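Local coordinates for protein endo-beta-1,4-glucanase (cellulase B) (Bacillus halodurans, PDB 4V2X) that probably hydrolyses beta-1,4 linkages in xyloglucan and mixed-linkage glucans, as a family 5 endoglucanase carrying an Ig-like and a CBM46 module, at residues K189-S194 with N266-V271; H306-V309 with P314-L317; Y159-E162 with V168-K171; R92-Q97 with Q362-H367; L218-F223 with Y256-K261. All blocks are in the same frame, centred on the assembly; numbering follows the deposited sequence.

Contact 1: residues K189-S194 with N266-V271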
# COMPACT_ATOMS: atom_id res chain seq x y z
N LYS A 189 2.01 28.79 12.71
CA LYS A 189 3.03 29.13 11.71
C LYS A 189 4.26 28.23 11.84
O LYS A 189 5.09 28.17 10.92
CB LYS A 189 3.41 30.60 11.80
CG LYS A 189 2.26 31.52 11.41
CD LYS A 189 2.64 32.98 11.46
CE LYS A 189 3.50 33.37 10.28
NZ LYS A 189 3.67 34.85 10.23
N LEU A 190 4.40 27.57 12.99
CA LEU A 190 5.36 26.47 13.15
C LEU A 190 4.69 25.18 12.66
O LEU A 190 3.63 24.79 13.16
CB LEU A 190 5.78 26.31 14.62
CG LEU A 190 6.67 25.10 14.96
CD1 LEU A 190 7.99 25.14 14.20
CD2 LEU A 190 6.91 25.03 16.46
N MET A 191 5.31 24.54 11.67
CA MET A 191 4.81 23.27 11.13
C MET A 191 5.85 22.16 11.34
O MET A 191 7.04 22.44 11.47
CB MET A 191 4.47 23.41 9.64
CG MET A 191 5.67 23.54 8.72
SD MET A 191 5.27 24.37 7.16
CE MET A 191 5.32 26.07 7.72
N PHE A 192 5.38 20.92 11.38
CA PHE A 192 6.24 19.75 11.58
C PHE A 192 6.34 18.92 10.30
O PHE A 192 5.32 18.66 9.66
CB PHE A 192 5.69 18.82 12.66
CG PHE A 192 5.48 19.45 14.01
CD1 PHE A 192 6.18 20.58 14.42
CD2 PHE A 192 4.60 18.86 14.92
CE1 PHE A 192 5.98 21.12 15.68
CE2 PHE A 192 4.39 19.40 16.18
CZ PHE A 192 5.08 20.53 16.56
N GLU A 193 7.55 18.47 9.99
CA GLU A 193 7.83 17.58 8.86
C GLU A 193 8.36 16.25 9.41
O GLU A 193 9.33 16.23 10.16
CB GLU A 193 8.87 18.23 7.95
CG GLU A 193 9.37 17.38 6.79
CD GLU A 193 10.58 18.01 6.10
OE1 GLU A 193 11.25 18.87 6.71
OE2 GLU A 193 10.85 17.64 4.94
N SER A 194 7.73 15.15 9.03
CA SER A 194 7.93 13.85 9.68
C SER A 194 9.37 13.34 9.65
O SER A 194 9.90 12.91 10.68
CB SER A 194 7.02 12.81 9.03
OG SER A 194 7.28 12.70 7.64
N ASN A 266 -5.25 19.64 6.89
CA ASN A 266 -4.07 20.47 7.12
C ASN A 266 -2.78 19.69 6.87
O ASN A 266 -1.87 19.70 7.69
CB ASN A 266 -4.11 21.05 8.53
CG ASN A 266 -5.28 22.01 8.73
OD1 ASN A 266 -5.92 22.43 7.77
ND2 ASN A 266 -5.57 22.34 9.97
N LEU A 267 -2.74 19.01 5.73
CA LEU A 267 -1.56 18.23 5.34
C LEU A 267 -0.90 18.85 4.10
O LEU A 267 -1.57 19.35 3.19
CB LEU A 267 -1.94 16.77 5.08
CG LEU A 267 -2.50 16.00 6.29
CD1 LEU A 267 -2.87 14.57 5.91
CD2 LEU A 267 -1.51 16.02 7.45
N ILE A 268 0.43 18.83 4.11
CA ILE A 268 1.24 19.42 3.05
C ILE A 268 2.14 18.33 2.51
O ILE A 268 2.79 17.63 3.28
CB ILE A 268 2.10 20.58 3.60
CG1 ILE A 268 1.21 21.69 4.18
CG2 ILE A 268 2.98 21.15 2.50
CD1 ILE A 268 1.98 22.70 5.00
N ALA A 269 2.19 18.19 1.18
CA ALA A 269 3.12 17.25 0.55
C ALA A 269 4.46 17.93 0.32
O ALA A 269 4.51 19.12 -0.01
CB ALA A 269 2.55 16.75 -0.77
N THR A 270 5.56 17.19 0.50
CA THR A 270 6.87 17.75 0.21
C THR A 270 7.73 16.84 -0.68
O THR A 270 7.69 15.61 -0.57
CB THR A 270 7.62 18.18 1.50
OG1 THR A 270 8.70 19.05 1.14
CG2 THR A 270 8.16 17.00 2.28
N VAL A 271 8.46 17.49 -1.58
CA VAL A 271 9.46 16.86 -2.43
C VAL A 271 10.67 17.79 -2.44
O VAL A 271 10.57 18.95 -2.03
CB VAL A 271 8.95 16.62 -3.87
CG1 VAL A 271 7.77 15.65 -3.86
CG2 VAL A 271 8.57 17.92 -4.56
O HOH W 1 11.05 19.06 2.77

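Contact 2: residues H306-V309 with P314-L317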
# COMPACT_ATOMS: atom_id res chain seq x y z
N HIS A 306 -0.41 17.86 -10.92
CA HIS A 306 -1.55 17.02 -11.23
C HIS A 306 -1.96 16.13 -10.07
O HIS A 306 -3.15 15.97 -9.78
CB HIS A 306 -1.25 16.15 -12.45
CG HIS A 306 -2.40 15.28 -12.85
ND1 HIS A 306 -2.53 13.98 -12.43
CD2 HIS A 306 -3.49 15.53 -13.62
CE1 HIS A 306 -3.64 13.46 -12.93
NE2 HIS A 306 -4.24 14.39 -13.65
N THR A 307 -0.97 15.57 -9.38
CA THR A 307 -1.24 14.62 -8.32
C THR A 307 -1.66 15.29 -7.01
O THR A 307 -2.48 14.73 -6.26
CB THR A 307 -0.02 13.71 -8.10
OG1 THR A 307 0.37 13.14 -9.35
CG2 THR A 307 -0.33 12.59 -7.12
N PHE A 308 -1.10 16.46 -6.71
CA PHE A 308 -1.33 17.11 -5.42
C PHE A 308 -2.04 18.45 -5.56
O PHE A 308 -3.20 18.57 -5.15
CB PHE A 308 -0.02 17.26 -4.64
CG PHE A 308 0.51 15.95 -4.14
CD1 PHE A 308 -0.14 15.27 -3.13
CD2 PHE A 308 1.63 15.37 -4.71
CE1 PHE A 308 0.32 14.04 -2.69
CE2 PHE A 308 2.10 14.14 -4.27
CZ PHE A 308 1.44 13.48 -3.26
N VAL A 309 -1.36 19.43 -6.14
CA VAL A 309 -1.84 20.82 -6.12
C VAL A 309 -3.24 20.96 -6.72
O VAL A 309 -4.11 21.60 -6.13
CB VAL A 309 -0.89 21.80 -6.85
CG1 VAL A 309 -1.41 23.23 -6.74
CG2 VAL A 309 0.52 21.71 -6.28
N PRO A 314 -1.60 21.18 -1.03
CA PRO A 314 -0.48 22.06 -1.37
C PRO A 314 0.86 21.34 -1.27
O PRO A 314 0.98 20.33 -0.57
CB PRO A 314 -0.58 23.18 -0.34
CG PRO A 314 -1.26 22.56 0.83
CD PRO A 314 -2.16 21.48 0.30
N VAL A 315 1.84 21.88 -1.98
CA VAL A 315 3.17 21.29 -2.06
C VAL A 315 4.22 22.32 -1.67
O VAL A 315 4.21 23.45 -2.18
CB VAL A 315 3.48 20.78 -3.48
CG1 VAL A 315 4.92 20.28 -3.59
CG2 VAL A 315 2.49 19.69 -3.86
N VAL A 316 5.12 21.91 -0.76
CA VAL A 316 6.32 22.67 -0.47
C VAL A 316 7.50 21.90 -1.06
O VAL A 316 7.71 20.73 -0.74
CB VAL A 316 6.52 22.90 1.03
CG1 VAL A 316 7.90 23.49 1.31
CG2 VAL A 316 5.44 23.83 1.58
N LEU A 317 8.24 22.57 -1.94
CA LEU A 317 9.52 22.07 -2.40
C LEU A 317 10.50 22.42 -1.29
O LEU A 317 11.01 23.54 -1.23
CB LEU A 317 9.88 22.74 -3.73
CG LEU A 317 11.19 22.34 -4.39
CD1 LEU A 317 11.19 20.86 -4.74
CD2 LEU A 317 11.41 23.18 -5.64

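Contact 3: residues Y159-E162 with V168-K171. With GOL (glycerol), chain G.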
# COMPACT_ATOMS: atom_id res chain seq x y z
N TYR A 159 16.31 4.37 8.59
CA TYR A 159 16.41 3.42 7.48
C TYR A 159 16.49 1.95 7.91
O TYR A 159 16.26 1.05 7.09
CB TYR A 159 17.65 3.74 6.62
CG TYR A 159 18.91 3.22 7.26
CD1 TYR A 159 19.49 3.89 8.33
CD2 TYR A 159 19.49 2.03 6.82
CE1 TYR A 159 20.62 3.40 8.94
CE2 TYR A 159 20.63 1.54 7.43
CZ TYR A 159 21.18 2.23 8.49
OH TYR A 159 22.31 1.78 9.12
N GLU A 160 16.85 1.71 9.18
CA GLU A 160 16.95 0.36 9.74
C GLU A 160 15.60 -0.32 9.87
O GLU A 160 15.55 -1.52 10.12
CB GLU A 160 17.56 0.39 11.15
CG GLU A 160 19.02 0.81 11.25
CD GLU A 160 19.49 0.89 12.69
OE1 GLU A 160 18.97 0.15 13.56
OE2 GLU A 160 20.40 1.68 12.97
N MET A 161 14.52 0.44 9.73
CA MET A 161 13.17 -0.03 10.05
C MET A 161 12.79 -1.34 9.37
O MET A 161 12.02 -2.13 9.94
CB MET A 161 12.15 1.05 9.68
CG MET A 161 10.76 0.83 10.24
SD MET A 161 9.72 2.19 9.69
CE MET A 161 8.10 1.62 10.21
N GLU A 162 13.31 -1.59 8.17
CA GLU A 162 12.94 -2.80 7.44
C GLU A 162 13.28 -4.08 8.20
O GLU A 162 12.51 -5.04 8.15
CB GLU A 162 13.58 -2.83 6.06
CG GLU A 162 13.26 -4.08 5.28
CD GLU A 162 13.46 -3.91 3.80
OE1 GLU A 162 14.58 -3.51 3.40
OE2 GLU A 162 12.50 -4.16 3.05
N VAL A 168 12.97 0.85 15.58
CA VAL A 168 12.90 2.17 14.96
C VAL A 168 11.63 2.89 15.39
O VAL A 168 11.66 4.07 15.74
CB VAL A 168 12.98 2.08 13.42
CG1 VAL A 168 12.57 3.39 12.77
CG2 VAL A 168 14.38 1.69 13.00
N MET A 169 10.50 2.17 15.39
CA MET A 169 9.23 2.79 15.75
C MET A 169 9.22 3.36 17.17
O MET A 169 8.72 4.46 17.39
CB MET A 169 8.07 1.80 15.56
CG MET A 169 7.52 1.72 14.14
SD MET A 169 6.83 3.27 13.47
CE MET A 169 6.18 4.01 14.95
N VAL A 170 9.79 2.62 18.12
CA VAL A 170 9.90 3.10 19.51
C VAL A 170 10.67 4.42 19.60
O VAL A 170 10.24 5.35 20.25
CB VAL A 170 10.56 2.03 20.42
CG1 VAL A 170 10.99 2.64 21.75
CG2 VAL A 170 9.60 0.87 20.66
N LYS A 171 11.82 4.48 18.94
CA LYS A 171 12.67 5.67 18.94
C LYS A 171 12.00 6.86 18.23
O LYS A 171 11.99 7.98 18.75
CB LYS A 171 14.00 5.34 18.27
CG LYS A 171 15.06 6.40 18.42
CD LYS A 171 16.40 5.88 17.94
CE LYS A 171 17.46 6.96 17.92
NZ LYS A 171 18.79 6.39 17.58
C1 GOL G . 17.69 2.71 16.16
O1 GOL G . 18.70 3.69 16.42
C2 GOL G . 17.99 1.49 17.02
O2 GOL G . 18.71 0.54 16.23
C3 GOL G . 16.69 0.91 17.55
O3 GOL G . 16.88 -0.44 17.99

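Contact 4: residues R92-Q97 with Q362-H367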
# COMPACT_ATOMS: atom_id res chain seq x y z
N ARG A 92 20.57 35.99 16.18
CA ARG A 92 19.29 36.61 15.85
C ARG A 92 19.42 37.41 14.56
O ARG A 92 18.49 37.46 13.76
CB ARG A 92 18.80 37.51 16.98
CG ARG A 92 17.34 37.89 16.80
CD ARG A 92 16.80 38.81 17.88
NE ARG A 92 15.34 38.70 17.96
CZ ARG A 92 14.48 39.17 17.05
NH1 ARG A 92 14.91 39.81 15.96
NH2 ARG A 92 13.18 38.99 17.23
N GLU A 93 20.58 38.03 14.36
CA GLU A 93 20.81 38.87 13.20
C GLU A 93 20.67 38.08 11.90
O GLU A 93 20.13 38.59 10.93
CB GLU A 93 22.18 39.55 13.29
CG GLU A 93 22.46 40.51 12.16
CD GLU A 93 23.58 41.49 12.47
OE1 GLU A 93 24.26 41.34 13.51
OE2 GLU A 93 23.77 42.43 11.67
N LEU A 94 21.15 36.84 11.88
CA LEU A 94 21.01 36.00 10.66
C LEU A 94 19.55 35.86 10.24
O LEU A 94 19.20 36.01 9.07
CB LEU A 94 21.60 34.61 10.90
CG LEU A 94 21.44 33.61 9.75
CD1 LEU A 94 22.11 34.13 8.48
CD2 LEU A 94 22.00 32.27 10.17
N ILE A 95 18.70 35.55 11.22
CA ILE A 95 17.28 35.38 10.98
C ILE A 95 16.64 36.71 10.53
O ILE A 95 15.85 36.72 9.58
CB ILE A 95 16.56 34.83 12.23
CG1 ILE A 95 17.22 33.53 12.73
CG2 ILE A 95 15.09 34.59 11.94
CD1 ILE A 95 17.36 32.42 11.71
N GLU A 96 16.98 37.80 11.20
CA GLU A 96 16.53 39.14 10.80
C GLU A 96 16.91 39.43 9.35
O GLU A 96 16.09 39.92 8.57
CB GLU A 96 17.16 40.22 11.68
CG GLU A 96 16.71 40.20 13.13
CD GLU A 96 17.56 41.09 14.03
OE1 GLU A 96 18.32 41.94 13.52
OE2 GLU A 96 17.47 40.95 15.26
N GLN A 97 18.16 39.14 9.00
CA GLN A 97 18.70 39.47 7.68
C GLN A 97 18.02 38.65 6.59
O GLN A 97 17.70 39.17 5.52
CB GLN A 97 20.21 39.24 7.65
CG GLN A 97 21.00 40.17 8.57
CD GLN A 97 21.37 41.50 7.93
OE1 GLN A 97 20.95 41.79 6.81
NE2 GLN A 97 22.14 42.30 8.64
N GLN A 362 26.73 28.24 1.92
CA GLN A 362 27.44 28.69 0.71
C GLN A 362 26.75 29.79 -0.10
O GLN A 362 27.34 30.33 -1.04
CB GLN A 362 27.71 27.50 -0.23
CG GLN A 362 26.48 27.00 -0.98
CD GLN A 362 26.68 25.65 -1.64
OE1 GLN A 362 25.76 24.85 -1.70
NE2 GLN A 362 27.88 25.40 -2.14
N HIS A 363 25.50 30.13 0.22
CA HIS A 363 24.83 31.19 -0.53
C HIS A 363 24.82 32.51 0.25
O HIS A 363 25.40 33.50 -0.21
CB HIS A 363 23.43 30.77 -0.95
CG HIS A 363 23.41 29.57 -1.85
ND1 HIS A 363 24.23 29.45 -2.95
CD2 HIS A 363 22.67 28.44 -1.80
CE1 HIS A 363 23.99 28.29 -3.55
NE2 HIS A 363 23.05 27.66 -2.87
N PHE A 364 24.16 32.52 1.41
CA PHE A 364 24.17 33.69 2.28
C PHE A 364 25.36 33.60 3.22
O PHE A 364 25.49 32.64 3.99
CB PHE A 364 22.87 33.79 3.08
CG PHE A 364 22.59 35.16 3.63
CD1 PHE A 364 22.47 36.25 2.78
CD2 PHE A 364 22.45 35.37 5.00
CE1 PHE A 364 22.19 37.52 3.27
CE2 PHE A 364 22.18 36.63 5.50
CZ PHE A 364 22.05 37.71 4.63
N ASN A 365 26.25 34.57 3.14
CA ASN A 365 27.41 34.62 4.00
C ASN A 365 26.96 34.89 5.43
O ASN A 365 26.46 35.98 5.73
CB ASN A 365 28.38 35.70 3.51
CG ASN A 365 29.67 35.74 4.30
OD1 ASN A 365 29.70 35.52 5.51
ND2 ASN A 365 30.76 36.04 3.61
N ARG A 366 27.15 33.91 6.29
CA ARG A 366 26.63 33.98 7.65
C ARG A 366 27.50 34.79 8.60
O ARG A 366 27.11 35.02 9.74
CB ARG A 366 26.47 32.59 8.20
CG ARG A 366 25.61 31.74 7.30
CD ARG A 366 24.78 30.82 8.12
NE ARG A 366 24.08 29.85 7.29
CZ ARG A 366 23.70 28.67 7.74
NH1 ARG A 366 23.95 28.33 9.01
NH2 ARG A 366 23.08 27.81 6.93
N HIS A 367 28.66 35.21 8.13
CA HIS A 367 29.55 36.04 8.93
C HIS A 367 29.32 37.52 8.66
O HIS A 367 29.35 38.33 9.58
CB HIS A 367 30.99 35.66 8.68
CG HIS A 367 31.28 34.22 8.99
ND1 HIS A 367 31.31 33.74 10.28
CD2 HIS A 367 31.52 33.16 8.18
CE1 HIS A 367 31.58 32.45 10.26
NE2 HIS A 367 31.71 32.07 9.00

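Contact 5: residues L218-F223 with Y256-K261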
# COMPACT_ATOMS: atom_id res chain seq x y z
N LEU A 218 5.49 5.38 9.06
CA LEU A 218 6.17 6.50 9.73
C LEU A 218 5.36 7.78 9.63
O LEU A 218 5.21 8.50 10.60
CB LEU A 218 7.56 6.75 9.13
CG LEU A 218 8.64 5.71 9.38
CD1 LEU A 218 9.86 6.07 8.57
CD2 LEU A 218 9.00 5.62 10.86
N ASN A 219 4.85 8.05 8.44
CA ASN A 219 4.02 9.23 8.24
C ASN A 219 2.75 9.18 9.08
O ASN A 219 2.28 10.19 9.59
CB ASN A 219 3.67 9.41 6.76
CG ASN A 219 4.82 10.01 5.95
OD1 ASN A 219 5.66 10.72 6.49
ND2 ASN A 219 4.84 9.73 4.65
N THR A 220 2.20 7.97 9.22
CA THR A 220 0.91 7.78 9.88
C THR A 220 1.04 7.88 11.40
O THR A 220 0.21 8.52 12.05
CB THR A 220 0.33 6.41 9.48
OG1 THR A 220 0.10 6.42 8.07
CG2 THR A 220 -0.99 6.11 10.21
N VAL A 221 2.06 7.25 11.96
CA VAL A 221 2.28 7.32 13.39
C VAL A 221 2.63 8.76 13.82
O VAL A 221 2.23 9.21 14.89
CB VAL A 221 3.34 6.31 13.88
CG1 VAL A 221 4.72 6.60 13.32
CG2 VAL A 221 3.35 6.26 15.41
N PHE A 222 3.38 9.46 12.98
CA PHE A 222 3.69 10.87 13.21
C PHE A 222 2.40 11.68 13.28
O PHE A 222 2.18 12.44 14.23
CB PHE A 222 4.64 11.33 12.09
CG PHE A 222 4.67 12.81 11.85
CD1 PHE A 222 5.43 13.65 12.65
CD2 PHE A 222 4.01 13.36 10.75
CE1 PHE A 222 5.49 15.01 12.40
CE2 PHE A 222 4.07 14.72 10.50
CZ PHE A 222 4.82 15.54 11.32
N PHE A 223 1.52 11.47 12.31
CA PHE A 223 0.21 12.13 12.29
C PHE A 223 -0.57 11.85 13.58
O PHE A 223 -1.04 12.78 14.24
CB PHE A 223 -0.58 11.67 11.06
CG PHE A 223 -2.00 12.15 11.03
CD1 PHE A 223 -2.32 13.35 10.42
CD2 PHE A 223 -3.02 11.38 11.58
CE1 PHE A 223 -3.63 13.79 10.37
CE2 PHE A 223 -4.33 11.81 11.53
CZ PHE A 223 -4.64 13.01 10.93
N TYR A 256 0.16 10.36 -1.93
CA TYR A 256 -1.24 10.74 -2.06
C TYR A 256 -2.14 9.76 -1.29
O TYR A 256 -3.03 10.18 -0.55
CB TYR A 256 -1.67 10.79 -3.52
CG TYR A 256 -3.12 11.20 -3.65
CD1 TYR A 256 -3.48 12.54 -3.69
CD2 TYR A 256 -4.13 10.24 -3.66
CE1 TYR A 256 -4.80 12.92 -3.78
CE2 TYR A 256 -5.46 10.62 -3.74
CZ TYR A 256 -5.79 11.96 -3.81
OH TYR A 256 -7.11 12.34 -3.90
N GLN A 257 -1.88 8.47 -1.48
CA GLN A 257 -2.63 7.43 -0.76
C GLN A 257 -2.58 7.65 0.75
O GLN A 257 -3.61 7.55 1.43
CB GLN A 257 -2.08 6.05 -1.09
CG GLN A 257 -2.39 5.56 -2.49
CD GLN A 257 -1.62 4.30 -2.84
OE1 GLN A 257 -1.26 3.51 -1.96
NE2 GLN A 257 -1.34 4.10 -4.13
N THR A 258 -1.40 7.96 1.27
CA THR A 258 -1.25 8.19 2.70
C THR A 258 -2.01 9.43 3.16
O THR A 258 -2.70 9.41 4.18
CB THR A 258 0.25 8.30 3.08
OG1 THR A 258 0.90 7.06 2.77
CG2 THR A 258 0.43 8.62 4.55
N ILE A 259 -1.87 10.52 2.42
CA ILE A 259 -2.54 11.77 2.75
C ILE A 259 -4.06 11.59 2.68
O ILE A 259 -4.78 12.05 3.56
CB ILE A 259 -2.08 12.93 1.85
CG1 ILE A 259 -0.65 13.33 2.21
CG2 ILE A 259 -3.00 14.14 1.98
CD1 ILE A 259 0.00 14.31 1.26
N ASP A 260 -4.53 10.91 1.64
CA ASP A 260 -5.97 10.66 1.44
C ASP A 260 -6.55 9.88 2.63
O ASP A 260 -7.62 10.21 3.15
CB ASP A 260 -6.19 9.89 0.13
CG ASP A 260 -7.65 9.79 -0.27
OD1 ASP A 260 -8.41 10.74 -0.03
OD2 ASP A 260 -8.03 8.76 -0.85
N LYS A 261 -5.82 8.84 3.04
CA LYS A 261 -6.20 7.98 4.16
C LYS A 261 -6.39 8.74 5.47
O LYS A 261 -7.32 8.46 6.23
CB LYS A 261 -5.10 6.93 4.34
CG LYS A 261 -5.31 5.98 5.50
CD LYS A 261 -4.07 5.14 5.76
CE LYS A 261 -2.97 5.93 6.44
NZ LYS A 261 -1.84 5.04 6.81
O HOH W 2 3.67 7.56 2.76

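Contact 1: residues K189-S194 with N266-V271
M191 and E193 reach across the interior of a (beta/alpha)8 barrel to I268 and T270, on a strand that is not their neighbour: strand 238-241 lies between. The pairing illustrates how a closed parallel sheet brings alternate residues of separated strands together in its core. Along 266-271 the first residue to touch is I268, whose CD1 lies 4.3 Å from SD of M191, a loose apolar approach. Two residues on, T270 faces the interior again. Here the side chains cross at about a right angle, with CG2 of T270 3.8 Å from OE2 of E193. CG of E193 stands opposite its own backbone N (chi1 175°) and the chain beyond it is extended, which carries the carboxylate well into the core. Its OE1 is gripped by R107 through a salt bridge and by ND2 of N149, so the buried negative charge is probably compensated and the carboxylate held against rotation. T270 OG1 in turn is hydrogen-bonded to the backbone O of V316. One water completes the link, donating to E193 OE2 at 2.6 Å and to T270 OG1 at 2.9 Å.

Contact 2: residues H306-V309 with P314-L317
V315 drives one methyl, CG2, against both F308 and V309, so that a single branch of one strand residue carries the whole side-chain contact with the end of the preceding helix. This is an alpha-to-beta return of the (beta/alpha)8 barrel, where outer helix 291-309 packs against the strand that follows it, 315-320. The forces are purely apolar, and no hydrogen bond joins the two segments. CG2 of V315 sits 3.6 Å from CB of F308 and 3.7 Å from CG2 of V309, a snug fit at the root of one side chain and the tip of the other. The valines cross at about a right angle. In V315 the other methyl, CG1, takes the place opposite the backbone N (chi1 175°), and CG2 is thereby left to face the helix.

The backbone contributes closeness rather than bonding. The last helical turn, 306-309, is widened to a pi-type turn, and a short connection brings CA of V309 and CA of P314 to 5.1 Å.

Ring packing belongs to F308. Beyond CB, the ring turns toward helix 249-262, with CG2 of T307 4.0 Å above one face, near the rim. It packs against L252, L255, Y256 and I259 of that helix. P314 lies on I58 and V62 of helix 58-64, while strand 315-320 hydrogen-bonds through its backbone to A269 on one flank and to T354 and M356 on the other.

Contact 3: residues Y159-E162 with V168-K171
M161 meets V168 at about a right angle, and this crossing is the heart of the contact. CB of M161 lies 3.9 Å from CG1 of V168, while the other methyl, CG2, presses on the backbone N of M161 at 3.5 Å and also reaches CB of E160. The methionine runs fully extended from CG (chi2 180°, chi3 171°), which delivers its CE to SD of M169, 3.9 Å away. On the side of helix 209-227, L214 and L218 also pack on M161, and M169 touches E224 of the second subunit. Outside this apolar layer, a glycerol probably left from crystallisation spans two charged residues: its O2 donates to E160 OE1 at 2.7 Å, and K171 NZ donates to its O1 at 2.9 Å. K171 also forms a salt bridge with E113 and a cation-pi contact with W157. A methionine in its place would probably leave the carboxylate of E113 without its positive mate. The whole is the loop after helix 153-158 folded back on the start of helix 165-183, a piece of the barrel's outer layer beside D217, which like D216 is a calcium ligand.

Contact 4: residues R92-Q97 with Q362-H367
Between F364 and R366, the two residues that touch L94, the side-chain oxygen OD1 of N365 is gripped by two backbone amides. H367 N donates to it at 2.8 Å, in the carbonyl plane and with a C=O...donor angle of 157°, forming an Asx turn; T368 N is the second donor. The residue before the turn, F364, and the one within it, R366, both touch helix 92-100, in the outer layer of the (beta/alpha)8 barrel; 362-367 follows its last strand, 354-357. F364 offers the edge of its ring: CD1 of L94 lies in the ring plane, 3.7 Å from CD2 of F364, and CB of Q97 comes to the same rim, 3.9 Å from CZ. The other methyl of L94, CD2, rests 3.7 Å from CD of R366. An alanine in place of F364 would probably open a gap beside L94 and Q97 and strip W371 of the ring it meets edge-to-face. The R366 guanidinium bonds to T74 OG1 and G72 O. R92 forms salt bridges with E96, E141 and E142. No hydrogen bond or salt bridge joins the two segments, whose union rests on aliphatic carbon against an aromatic edge and the CD methylene of an arginine.

Contact 5: residues L218-F223 with Y256-K261
Segments 218-223 and 256-261, of neighbouring helices 209-227 and 249-262 in the outer layer of the (beta/alpha)8 barrel, run roughly parallel, their axes 10.5 Å apart at 26°, with CA of T220 7.5 Å from CA of T258. The chain of K261, bent at chi3 (75°), crosses T220 at about a right angle and NZ donates to T220 OG1 at 2.7 Å; that hydroxyl also bonds to the backbone O of D216. CG2 of T258 lies beside them, 4.0 Å from CB of N219. Opposite its own backbone N stands that methyl, which leaves OG1 on the N side, where it reaches D216 OD2, the backbone O of N254 and a bridging water. The water donates to T258 OG1 at 2.8 Å and accepts from N219 ND2 at 3.1 Å, while N219 OD1 bonds to S194 OG. NZ of K261 also forms salt bridges to OD2 of D216 and to OD2 of D217 of the second subunit. D216 is a calcium ligand, which places K261 and T258 in the metal's second shell. The two carboxylates probably favour the charged amine, against the effect of a calcium ion about 4 Å from the K261 side chain.

In the fold
Followed from the N terminus, the chain first enters contact 4 on helix 92-100, whose partner arrives only at 362-367; this long closure encloses all the others and ties an early outer helix to the segment after the last barrel strand. Contact 3 closes a short loop at 159-171. Contact 1 opens next at strand 190-193, and contact 5 opens and closes within it, joining two outer helices before 266-271 completes the link across the barrel core. Contact 2 follows as another short closure, from helix to strand. None cross. Contacts 1, 2, 3 and 5 form a continuous region: contact 5 touches the other three, and contacts 1 and 2 meet through adjacent strands. Contact 4 stands apart.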